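Local coordinates for polycomb protein Pcl (Drosophila melanogaster, PDB 5OQD) that helps establish repression of homeotic genes in the early embryo within the histone H3-methylating Esc/E(z) complex, here as the protein's second PHD finger and winged-helix domain, at residues C56-F60 and I82-R86; Q44-R49 and K183-P188; R66-F70 and P178-P182. All blocks are in the same frame, centred on the assembly; numbering follows the deposited sequence.

Interactions 1 and 2 each take in ligands of a different zinc ion of the PHD finger: C56 belongs to the site completed by C30, C32 and H53, C45 and C48 to the one completed by C75 and C78. Their centres lie about 14 Å apart, with nearest atoms about 6 Å apart. Interaction 3 holds no zinc ligand and sits only about 3 Å from the centre of the chain; its centre is about 18 Å from that of interaction 1 and about 16 Å from that of interaction 2. Residues 178-182 lead directly into 183-188, so one continuous late segment meets the finger first at 66-70 and then at the knuckle 44-49.

Interaction 1 of 3, residues C56-F60 and I82-R86; sequences CMQNF and IEFVR. With ZN (zinc ion), chain K.
Q58 faces E83 with CA atoms 6.8 Å apart and F60 faces V85 with CA atoms 8.5 Å apart, the irregular loop 56-60 running the same way as 82-86 but too distant for backbone pairing, so side chains span the interval. E83 does most of this: CG stands anti to the backbone N (chi1 -165°) and the extended chain carries its carboxylate to the loop. There OE2 accepts a hydrogen bond from Q58 N, modelled at a very short, doubtful 2.5 Å. OE2 also lies 3.3 Å from M57 CB, where the two side chains cross at about a right angle. Bent at chi3, M57 brings CE to 3.7 Å from V85 CG1; V85 CG1 also lies at the edge of the F60 ring. F73 of strand 71-74 touches M57, E83 and V85. C56 SG binds zinc at 2.3 Å, with C30, C32 and H53 completing the site of the PHD finger. Replacing E83 by alanine would probably leave the Q58 N-H without its mate and the loop after C56 freer to shift. E83 OE1 lies 2.8 Å from Q58 O, two acceptors facing each other, which, if modelled correctly, might raise the carboxylate's proton affinity.

Interaction 2 of 3, residues Q44-R49 and K183-P188; sequences QCCKCR and KVFLEP. With ZN (zinc ion), chain L.
The guanidinium of R49 lies flat over one face of the F185 ring, planes 19° apart and centres 4.3 Å apart, a cation-pi stack offset toward the rim. R49 CD sits over the middle of that face, 3.8 Å from the ring centroid, and adds a CH-pi contact; the arginine chain, extended from CG to NE, runs over the ring with CG near CE1, CD over the centre and the guanidinium over the CG/CD2 side. At the ring edge come the carbonyl oxygens of C45 and C46 and, in plane, Q44 CD, whose amide is turned 80° from the ring. That amide is held in turn: Q44 NE2 donates almost straight (170°) to R49 O at 3.1 Å, while Q44 OE1 accepts from K183 NZ in a bond modelled implausibly short.

These groups lie against the CxxC knuckle of the PHD finger, where C45 and C48 bind zinc together with C75 and C78. C48 N donates to C45 SG, the N-H...S bond helping to shape the turn. The segment 183-188, arriving from beyond strand 170-173, lies along the knuckle: L186 N donates to C46 O at 3.3 Å, and V184 O comes 3.1 Å from C46 CB. One water bridges Q44 O and V184 O; another accepts from R49 NE. At the far end K47, extended beyond CG, bonds through NZ chiefly to E190 O and also donates to P188 O at 3.2 Å. L186 packs its CB against K47 CG, and L186 and V184 also touch L197 of helix 194-200. Backbone and side-chain bonds thus tie the late segment to the zinc knuckle, and the charge of R49 is probably stabilised by the pi face of F185.

Interaction 3 of 3, residues R66-F70 and P178-P182; sequences RGDMF and PPHIP
I181 packs over F70 where the loop preceding strand 71-74 of the PHD finger, tightened by an Asx turn, meets the irregular segment that follows strand 170-173. Its CB leaves the backbone toward that loop and splits into two branches. CG2, the minor one, reaches F70 CD2 at 4.2 Å. CG1 takes the position anti to the carbonyl carbon (chi1 -57°) and lies over the face of the ring near CE2 and CZ, 3.5 Å from F70 CE2. With chi2 extended, CD1 is carried on to the middle of the face, 3.7 Å from the ring centroid and 7° off its normal, a nearly vertical CH-pi contact. The same methyl presses against M69 CB at 3.4 Å, so it sits between the F70 face and M69 CB.

F70 is positioned by the turn: its backbone N donates to D68 OD1, which also pairs with R87. P179 meets F70 CZ through CB, and its CG lies 3.6 Å from G67 O; its ring further touches H97 and I98 of helix 92-104, so the contact draws finger, helix and late segment together. G67 has positive phi (105°) beside this proline, where any CB would run into P179 CD and, at these backbone angles, into the carbonyl O of R66. A water joins the two backbones, donating to G67 O at 2.6 Å and to P179 O at 2.8 Å.

Interaction 1 of 3, residues C56-F60 and I82-R86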
ATOM      1  N   CYS B  56      11.625  14.020  -6.097  1.00 62.71           N
ATOM      2  CA  CYS B  56      11.981  15.260  -5.417  1.00 59.65           C
ATOM      3  C   CYS B  56      12.531  14.977  -4.022  1.00 66.26           C
ATOM      4  O   CYS B  56      12.871  15.895  -3.277  1.00 54.93           O
ATOM      5  CB  CYS B  56      10.774  16.192  -5.330  1.00 50.77           C
ATOM      6  SG  CYS B  56      10.198  16.809  -6.924  1.00 56.55           S
ATOM      7  N   MET B  57      12.611  13.698  -3.675  1.00 59.40           N
ATOM      8  CA  MET B  57      13.209  13.269  -2.418  1.00 59.87           C
ATOM      9  C   MET B  57      14.688  12.961  -2.616  1.00 67.73           C
ATOM     10  O   MET B  57      15.160  12.864  -3.749  1.00 74.53           O
ATOM     11  CB  MET B  57      12.484  12.040  -1.863  1.00 64.62           C
ATOM     12  CG  MET B  57      11.069  12.310  -1.376  1.00 66.63           C
ATOM     13  SD  MET B  57      10.154  10.797  -1.031  1.00 66.53           S
ATOM     14  CE  MET B  57      11.319   9.931   0.021  1.00 65.35           C
ATOM     15  N   GLN B  58      15.418  12.810  -1.515  1.00 74.92           N
ATOM     16  CA  GLN B  58      16.838  12.491  -1.590  1.00 78.98           C
ATOM     17  C   GLN B  58      17.079  10.987  -1.511  1.00 87.53           C
ATOM     18  O   GLN B  58      16.835  10.364  -0.477  1.00 92.35           O
ATOM     19  CB  GLN B  58      17.608  13.208  -0.479  1.00 77.86           C
ATOM     20  CG  GLN B  58      17.674  14.714  -0.653  1.00 87.83           C
ATOM     21  CD  GLN B  58      18.743  15.358   0.209  1.00 86.34           C
ATOM     22  OE1 GLN B  58      19.179  14.789   1.209  1.00 91.51           O
ATOM     23  NE2 GLN B  58      19.176  16.550  -0.183  1.00 84.48           N
ATOM     24  N   ASN B  59      17.586  10.425  -2.596  1.00 91.92           N
ATOM     25  CA  ASN B  59      17.866   9.000  -2.667  1.00 90.47           C
ATOM     26  C   ASN B  59      16.672   8.076  -2.476  1.00 91.26           C
ATOM     27  O   ASN B  59      16.795   7.022  -1.865  1.00100.64           O
ATOM     28  CB  ASN B  59      18.944   8.642  -1.643  1.00 80.41           C
ATOM     29  N   PHE B  60      15.519   8.459  -3.003  1.00 86.57           N
ATOM     30  CA  PHE B  60      14.440   7.505  -3.133  1.00 81.21           C
ATOM     31  C   PHE B  60      14.251   7.218  -4.609  1.00 81.59           C
ATOM     32  O   PHE B  60      13.689   8.027  -5.334  1.00 81.14           O
ATOM     33  CB  PHE B  60      13.155   8.072  -2.550  1.00 81.01           C
ATOM     34  CG  PHE B  60      12.060   7.060  -2.405  1.00 77.98           C
ATOM     35  CD1 PHE B  60      11.475   6.495  -3.517  1.00 69.91           C
ATOM     36  CD2 PHE B  60      11.619   6.678  -1.154  1.00 71.06           C
ATOM     37  CE1 PHE B  60      10.468   5.567  -3.384  1.00 66.32           C
ATOM     38  CE2 PHE B  60      10.611   5.750  -1.014  1.00 64.64           C
ATOM     39  CZ  PHE B  60      10.034   5.194  -2.131  1.00 62.48           C
ATOM     40  N   ILE B  82      18.329  15.218   7.616  1.00 60.44           N
ATOM     41  CA  ILE B  82      18.489  13.805   7.288  1.00 62.44           C
ATOM     42  C   ILE B  82      17.158  13.169   6.903  1.00 54.89           C
ATOM     43  O   ILE B  82      16.273  13.011   7.741  1.00 54.12           O
ATOM     44  CB  ILE B  82      19.101  13.023   8.467  1.00 69.17           C
ATOM     45  CG1 ILE B  82      20.428  13.656   8.892  1.00 66.86           C
ATOM     46  CG2 ILE B  82      19.292  11.558   8.098  1.00 62.68           C
ATOM     47  CD1 ILE B  82      21.053  13.006  10.113  1.00 71.82           C
ATOM     48  N   GLU B  83      17.019  12.806   5.631  1.00 45.59           N
ATOM     49  CA  GLU B  83      15.779  12.213   5.145  1.00 54.25           C
ATOM     50  C   GLU B  83      15.532  10.855   5.795  1.00 63.88           C
ATOM     51  O   GLU B  83      16.435  10.023   5.885  1.00 62.68           O
ATOM     52  CB  GLU B  83      15.806  12.073   3.621  1.00 58.70           C
ATOM     53  CG  GLU B  83      14.443  11.803   3.011  1.00 55.32           C
ATOM     54  CD  GLU B  83      14.502  11.561   1.517  1.00 63.25           C
ATOM     55  OE1 GLU B  83      14.576  10.384   1.109  1.00 90.73           O
ATOM     56  OE2 GLU B  83      14.466  12.547   0.751  1.00 69.96           O
ATOM     57  N   PHE B  84      14.304  10.642   6.256  1.00 56.54           N
ATOM     58  CA  PHE B  84      13.948   9.413   6.954  1.00 57.06           C
ATOM     59  C   PHE B  84      12.887   8.628   6.194  1.00 61.36           C
ATOM     60  O   PHE B  84      11.745   9.067   6.078  1.00 55.52           O
ATOM     61  CB  PHE B  84      13.453   9.729   8.369  1.00 52.05           C
ATOM     62  CG  PHE B  84      13.091   8.511   9.176  1.00 59.35           C
ATOM     63  CD1 PHE B  84      14.052   7.847   9.919  1.00 64.22           C
ATOM     64  CD2 PHE B  84      11.788   8.038   9.201  1.00 63.91           C
ATOM     65  CE1 PHE B  84      13.723   6.730  10.668  1.00 63.47           C
ATOM     66  CE2 PHE B  84      11.454   6.922   9.943  1.00 64.15           C
ATOM     67  CZ  PHE B  84      12.423   6.268  10.678  1.00 70.03           C
ATOM     68  N   VAL B  85      13.271   7.466   5.677  1.00 58.77           N
ATOM     69  CA  VAL B  85      12.317   6.570   5.036  1.00 64.41           C
ATOM     70  C   VAL B  85      12.342   5.199   5.704  1.00 64.56           C
ATOM     71  O   VAL B  85      13.402   4.690   6.074  1.00 72.58           O
ATOM     72  CB  VAL B  85      12.595   6.418   3.524  1.00 59.98           C
ATOM     73  CG1 VAL B  85      12.323   7.728   2.802  1.00 61.90           C
ATOM     74  CG2 VAL B  85      14.021   5.953   3.275  1.00 74.00           C
ATOM     75  N   ARG B  86      11.167   4.661   5.977  1.00 67.06           N
ATOM     76  CA  ARG B  86      11.078   3.292   6.436  1.00 60.74           C
ATOM     77  C   ARG B  86       9.938   2.575   5.749  1.00 56.38           C
ATOM     78  O   ARG B  86       8.828   3.074   5.681  1.00 58.06           O
ATOM     79  CB  ARG B  86      10.897   3.243   7.955  1.00 57.14           C
TER
HETATM   80 ZN    ZN K 701       8.188  17.532  -6.155  1.00 61.65          ZN

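Interaction 2 of 3, residues Q44-R49 and K183-P188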
ATOM      1  N   GLN B  44       3.891  11.407   2.110  1.00 54.10           N
ATOM      2  CA  GLN B  44       3.590  12.522   2.997  1.00 45.80           C
ATOM      3  C   GLN B  44       4.482  12.476   4.233  1.00 45.88           C
ATOM      4  O   GLN B  44       4.563  11.446   4.907  1.00 53.96           O
ATOM      5  CB  GLN B  44       2.118  12.494   3.406  1.00 43.25           C
ATOM      6  CG  GLN B  44       1.668  13.684   4.239  1.00 50.10           C
ATOM      7  CD  GLN B  44       0.224  13.557   4.682  1.00 51.06           C
ATOM      8  OE1 GLN B  44      -0.290  12.450   4.852  1.00 50.33           O
ATOM      9  NE2 GLN B  44      -0.439  14.691   4.873  1.00 50.75           N
ATOM     10  N   CYS B  45       5.158  13.584   4.523  1.00 44.46           N
ATOM     11  CA  CYS B  45       5.998  13.674   5.712  1.00 52.87           C
ATOM     12  C   CYS B  45       5.158  13.475   6.970  1.00 54.44           C
ATOM     13  O   CYS B  45       4.033  13.968   7.058  1.00 52.33           O
ATOM     14  CB  CYS B  45       6.721  15.021   5.761  1.00 37.54           C
ATOM     15  SG  CYS B  45       7.826  15.244   7.184  1.00 45.80           S
ATOM     16  N   CYS B  46       5.645  12.680   7.906  1.00 47.74           N
ATOM     17  CA  CYS B  46       4.942  12.542   9.166  1.00 56.05           C
ATOM     18  C   CYS B  46       4.920  13.802  10.032  1.00 49.83           C
ATOM     19  O   CYS B  46       3.920  14.092  10.656  1.00 58.73           O
ATOM     20  CB  CYS B  46       5.422  11.322   9.956  1.00 44.25           C
ATOM     21  SG  CYS B  46       7.188  11.206  10.267  1.00 47.02           S
ATOM     22  N   LYS B  47       6.040  14.501  10.139  1.00 45.35           N
ATOM     23  CA  LYS B  47       6.083  15.753  10.899  1.00 52.09           C
ATOM     24  C   LYS B  47       5.425  17.043  10.359  1.00 46.60           C
ATOM     25  O   LYS B  47       4.690  17.702  11.075  1.00 56.18           O
ATOM     26  CB  LYS B  47       7.501  16.015  11.395  1.00 46.76           C
ATOM     27  CG  LYS B  47       7.857  15.148  12.587  1.00 50.42           C
ATOM     28  CD  LYS B  47       9.311  15.283  12.981  1.00 51.94           C
ATOM     29  CE  LYS B  47       9.549  14.681  14.349  1.00 57.67           C
ATOM     30  NZ  LYS B  47      10.952  14.877  14.790  1.00 65.55           N
ATOM     31  N   CYS B  48       5.662  17.365   9.092  1.00 55.93           N
ATOM     32  CA  CYS B  48       5.187  18.601   8.471  1.00 45.91           C
ATOM     33  C   CYS B  48       3.904  18.373   7.675  1.00 47.95           C
ATOM     34  O   CYS B  48       3.197  19.324   7.337  1.00 51.69           O
ATOM     35  CB  CYS B  48       6.268  19.198   7.566  1.00 43.37           C
ATOM     36  SG  CYS B  48       6.571  18.286   6.034  1.00 51.55           S
ATOM     37  N   ARG B  49       3.627  17.107   7.373  1.00 46.30           N
ATOM     38  CA  ARG B  49       2.412  16.687   6.672  1.00 43.42           C
ATOM     39  C   ARG B  49       2.309  17.242   5.253  1.00 47.41           C
ATOM     40  O   ARG B  49       1.222  17.300   4.680  1.00 48.06           O
ATOM     41  CB  ARG B  49       1.169  17.084   7.474  1.00 46.08           C
ATOM     42  CG  ARG B  49       1.211  16.646   8.931  1.00 46.63           C
ATOM     43  CD  ARG B  49      -0.059  17.029   9.663  1.00 47.31           C
ATOM     44  NE  ARG B  49       0.040  16.761  11.094  1.00 46.75           N
ATOM     45  CZ  ARG B  49      -0.897  17.083  11.978  1.00 45.80           C
ATOM     46  NH1 ARG B  49      -2.006  17.690  11.578  1.00 57.16           N
ATOM     47  NH2 ARG B  49      -0.723  16.802  13.262  1.00 49.51           N
ATOM     48  N   LYS B 183      -2.459   6.460   8.861  1.00 53.46           N
ATOM     49  CA  LYS B 183      -1.792   7.754   8.881  1.00 50.79           C
ATOM     50  C   LYS B 183      -0.852   7.868  10.069  1.00 49.07           C
ATOM     51  O   LYS B 183      -1.220   7.547  11.200  1.00 48.45           O
ATOM     52  CB  LYS B 183      -2.818   8.887   8.920  1.00 61.97           C
ATOM     53  CG  LYS B 183      -3.410   9.237   7.570  1.00 71.66           C
ATOM     54  CD  LYS B 183      -2.449  10.064   6.733  1.00 43.74           C
ATOM     55  CE  LYS B 183      -3.174  10.709   5.564  1.00 39.47           C
ATOM     56  NZ  LYS B 183      -2.243  11.204   4.515  1.00 41.28           N
ATOM     57  N   VAL B 184       0.363   8.331   9.805  1.00 47.53           N
ATOM     58  CA  VAL B 184       1.350   8.526  10.856  1.00 49.62           C
ATOM     59  C   VAL B 184       1.705  10.003  10.987  1.00 50.06           C
ATOM     60  O   VAL B 184       2.414  10.556  10.145  1.00 51.07           O
ATOM     61  CB  VAL B 184       2.627   7.710  10.588  1.00 50.00           C
ATOM     62  CG1 VAL B 184       3.549   7.758  11.793  1.00 54.25           C
ATOM     63  CG2 VAL B 184       2.269   6.272  10.252  1.00 54.40           C
ATOM     64  N   PHE B 185       1.197  10.640  12.037  1.00 51.46           N
ATOM     65  CA  PHE B 185       1.512  12.038  12.319  1.00 47.68           C
ATOM     66  C   PHE B 185       2.254  12.166  13.646  1.00 46.92           C
ATOM     67  O   PHE B 185       1.709  11.850  14.705  1.00 50.65           O
ATOM     68  CB  PHE B 185       0.239  12.892  12.344  1.00 38.58           C
ATOM     69  CG  PHE B 185      -0.356  13.141  10.986  1.00 35.33           C
ATOM     70  CD1 PHE B 185       0.451  13.198   9.863  1.00 30.78           C
ATOM     71  CD2 PHE B 185      -1.722  13.322  10.833  1.00 30.62           C
ATOM     72  CE1 PHE B 185      -0.093  13.425   8.612  1.00 31.43           C
ATOM     73  CE2 PHE B 185      -2.271  13.552   9.584  1.00 31.91           C
ATOM     74  CZ  PHE B 185      -1.455  13.600   8.474  1.00 29.55           C
ATOM     75  N   LEU B 186       3.500  12.624  13.581  1.00 52.51           N
ATOM     76  CA  LEU B 186       4.301  12.827  14.782  1.00 49.27           C
ATOM     77  C   LEU B 186       4.303  14.291  15.199  1.00 60.06           C
ATOM     78  O   LEU B 186       4.134  15.181  14.366  1.00 53.96           O
ATOM     79  CB  LEU B 186       5.740  12.352  14.562  1.00 48.11           C
ATOM     80  CG  LEU B 186       6.098  10.908  14.926  1.00 65.50           C
ATOM     81  CD1 LEU B 186       5.328   9.920  14.072  1.00 62.52           C
ATOM     82  CD2 LEU B 186       7.596  10.680  14.792  1.00 62.16           C
ATOM     83  N   GLU B 187       4.488  14.536  16.492  1.00 65.55           N
ATOM     84  CA  GLU B 187       4.731  15.887  16.972  1.00 63.10           C
ATOM     85  C   GLU B 187       6.156  16.266  16.587  1.00 64.22           C
ATOM     86  O   GLU B 187       7.038  15.405  16.558  1.00 61.67           O
ATOM     87  CB  GLU B 187       4.514  15.986  18.485  1.00 67.85           C
ATOM     88  CG  GLU B 187       3.074  15.749  18.925  1.00 63.96           C
ATOM     89  CD  GLU B 187       2.110  16.782  18.369  1.00 83.47           C
ATOM     90  OE1 GLU B 187       0.931  16.433  18.142  1.00104.29           O
ATOM     91  OE2 GLU B 187       2.525  17.942  18.162  1.00 85.89           O
ATOM     92  N   PRO B 188       6.387  17.552  16.277  1.00 71.13           N
ATOM     93  CA  PRO B 188       7.683  18.011  15.760  1.00 59.95           C
ATOM     94  C   PRO B 188       8.868  17.707  16.677  1.00 62.76           C
ATOM     95  O   PRO B 188       9.991  17.563  16.193  1.00 64.91           O
ATOM     96  CB  PRO B 188       7.488  19.528  15.625  1.00 67.33           C
ATOM     97  CG  PRO B 188       6.327  19.855  16.505  1.00 77.66           C
ATOM     98  CD  PRO B 188       5.432  18.663  16.422  1.00 70.39           C
TER
HETATM   99 ZN    ZN L 702       8.554  17.556   6.820  1.00 46.83          ZN
HETATM  100  O   HOH W   1       2.740  10.565   7.411  1.00 59.63           O
HETATM  101  O   HOH W   2       2.261  16.508  12.298  1.00 51.44           O

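Interaction 3 of 3, residues R66-F70 and P178-P182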
ATOM      1  N   ARG B  66       1.108   0.961  -8.113  1.00 66.52           N
ATOM      2  CA  ARG B  66       0.071   1.970  -7.939  1.00 65.49           C
ATOM      3  C   ARG B  66      -0.783   1.667  -6.713  1.00 69.21           C
ATOM      4  O   ARG B  66      -1.432   0.624  -6.637  1.00 82.31           O
ATOM      5  CB  ARG B  66      -0.802   2.061  -9.192  1.00 68.32           C
ATOM      6  CG  ARG B  66      -1.377   3.444  -9.436  1.00 79.54           C
ATOM      7  CD  ARG B  66      -2.004   3.556 -10.814  1.00 88.06           C
ATOM      8  NE  ARG B  66      -2.233   4.949 -11.190  1.00 93.08           N
ATOM      9  CZ  ARG B  66      -3.330   5.635 -10.888  1.00 92.49           C
ATOM     10  NH1 ARG B  66      -4.308   5.057 -10.203  1.00 78.91           N
ATOM     11  NH2 ARG B  66      -3.447   6.899 -11.270  1.00 92.56           N
ATOM     12  N   GLY B  67      -0.765   2.583  -5.749  1.00 66.09           N
ATOM     13  CA  GLY B  67      -1.510   2.410  -4.515  1.00 64.72           C
ATOM     14  C   GLY B  67      -0.615   2.059  -3.343  1.00 53.46           C
ATOM     15  O   GLY B  67      -1.019   2.171  -2.186  1.00 51.76           O
ATOM     16  N   ASP B  68       0.620   1.675  -3.637  1.00 50.67           N
ATOM     17  CA  ASP B  68       1.534   1.229  -2.602  1.00 49.86           C
ATOM     18  C   ASP B  68       2.273   2.401  -1.994  1.00 54.63           C
ATOM     19  O   ASP B  68       3.225   2.912  -2.556  1.00 63.13           O
ATOM     20  CB  ASP B  68       2.538   0.247  -3.193  1.00 48.59           C
ATOM     21  CG  ASP B  68       3.557  -0.218  -2.190  1.00 56.00           C
ATOM     22  OD1 ASP B  68       3.461   0.176  -1.022  1.00 56.37           O
ATOM     23  OD2 ASP B  68       4.457  -0.988  -2.565  1.00 55.03           O
ATOM     24  N   MET B  69       1.816   2.817  -0.827  1.00 48.75           N
ATOM     25  CA  MET B  69       2.408   3.932  -0.119  1.00 54.27           C
ATOM     26  C   MET B  69       2.836   3.540   1.276  1.00 55.84           C
ATOM     27  O   MET B  69       2.881   4.375   2.165  1.00 61.40           O
ATOM     28  CB  MET B  69       1.436   5.098  -0.053  1.00 51.33           C
ATOM     29  CG  MET B  69       1.300   5.838  -1.363  1.00 63.63           C
ATOM     30  SD  MET B  69      -0.238   6.761  -1.468  1.00112.75           S
ATOM     31  CE  MET B  69      -0.095   7.848  -0.053  1.00 63.94           C
ATOM     32  N   PHE B  70       3.138   2.270   1.480  1.00 54.57           N
ATOM     33  CA  PHE B  70       3.332   1.777   2.824  1.00 51.32           C
ATOM     34  C   PHE B  70       4.729   2.103   3.309  1.00 59.20           C
ATOM     35  O   PHE B  70       5.598   1.245   3.377  1.00 57.62           O
ATOM     36  CB  PHE B  70       3.087   0.275   2.871  1.00 50.85           C
ATOM     37  CG  PHE B  70       1.666  -0.111   2.613  1.00 44.71           C
ATOM     38  CD1 PHE B  70       1.215  -0.312   1.332  1.00 38.22           C
ATOM     39  CD2 PHE B  70       0.784  -0.273   3.657  1.00 42.25           C
ATOM     40  CE1 PHE B  70      -0.093  -0.664   1.094  1.00 43.94           C
ATOM     41  CE2 PHE B  70      -0.524  -0.625   3.427  1.00 43.89           C
ATOM     42  CZ  PHE B  70      -0.964  -0.823   2.144  1.00 38.16           C
ATOM     43  N   PRO B 178      -7.956   3.436  -3.255  1.00 61.50           N
ATOM     44  CA  PRO B 178      -6.654   2.771  -3.138  1.00 54.70           C
ATOM     45  C   PRO B 178      -6.528   2.031  -1.805  1.00 45.95           C
ATOM     46  O   PRO B 178      -7.427   2.157  -0.974  1.00 49.18           O
ATOM     47  CB  PRO B 178      -5.666   3.940  -3.226  1.00 61.97           C
ATOM     48  CG  PRO B 178      -6.405   5.077  -2.645  1.00 57.86           C
ATOM     49  CD  PRO B 178      -7.838   4.894  -3.073  1.00 63.35           C
ATOM     50  N   PRO B 179      -5.446   1.251  -1.611  1.00 44.91           N
ATOM     51  CA  PRO B 179      -5.238   0.544  -0.341  1.00 45.27           C
ATOM     52  C   PRO B 179      -5.333   1.442   0.891  1.00 53.17           C
ATOM     53  O   PRO B 179      -4.823   2.562   0.887  1.00 54.67           O
ATOM     54  CB  PRO B 179      -3.822  -0.013  -0.489  1.00 39.20           C
ATOM     55  CG  PRO B 179      -3.685  -0.260  -1.943  1.00 46.78           C
ATOM     56  CD  PRO B 179      -4.452   0.846  -2.624  1.00 49.82           C
ATOM     57  N   HIS B 180      -6.020   0.951   1.914  1.00 50.42           N
ATOM     58  CA  HIS B 180      -6.073   1.675   3.159  1.00 45.53           C
ATOM     59  C   HIS B 180      -4.670   1.643   3.729  1.00 59.64           C
ATOM     60  O   HIS B 180      -4.029   0.594   3.784  1.00 59.03           O
ATOM     61  CB  HIS B 180      -7.054   1.015   4.127  1.00 53.54           C
ATOM     62  CG  HIS B 180      -8.481   1.075   3.675  1.00 53.47           C
ATOM     63  ND1 HIS B 180      -9.017   0.171   2.783  1.00 80.02           N
ATOM     64  CD2 HIS B 180      -9.482   1.929   3.992  1.00 68.04           C
ATOM     65  CE1 HIS B 180     -10.287   0.465   2.569  1.00 66.14           C
ATOM     66  NE2 HIS B 180     -10.594   1.530   3.292  1.00 49.02           N
ATOM     67  N   ILE B 181      -4.201   2.802   4.162  1.00 63.97           N
ATOM     68  CA  ILE B 181      -2.920   2.909   4.850  1.00 53.69           C
ATOM     69  C   ILE B 181      -3.051   3.793   6.087  1.00 50.43           C
ATOM     70  O   ILE B 181      -3.591   4.894   6.009  1.00 65.70           O
ATOM     71  CB  ILE B 181      -1.830   3.475   3.915  1.00 53.75           C
ATOM     72  CG1 ILE B 181      -1.705   2.596   2.670  1.00 57.70           C
ATOM     73  CG2 ILE B 181      -0.493   3.585   4.635  1.00 54.08           C
ATOM     74  CD1 ILE B 181      -0.598   3.009   1.736  1.00 48.31           C
ATOM     75  N   PRO B 182      -2.567   3.303   7.240  1.00 65.14           N
ATOM     76  CA  PRO B 182      -2.654   4.071   8.486  1.00 59.81           C
ATOM     77  C   PRO B 182      -1.845   5.362   8.432  1.00 53.09           C
ATOM     78  O   PRO B 182      -0.691   5.358   8.004  1.00 51.89           O
ATOM     79  CB  PRO B 182      -2.080   3.109   9.533  1.00 54.97           C
ATOM     80  CG  PRO B 182      -1.217   2.175   8.758  1.00 60.15           C
ATOM     81  CD  PRO B 182      -1.912   2.000   7.442  1.00 65.07           C
TER
HETATM   82  O   HOH W   3      -2.817   3.462  -0.866  1.00 59.67           O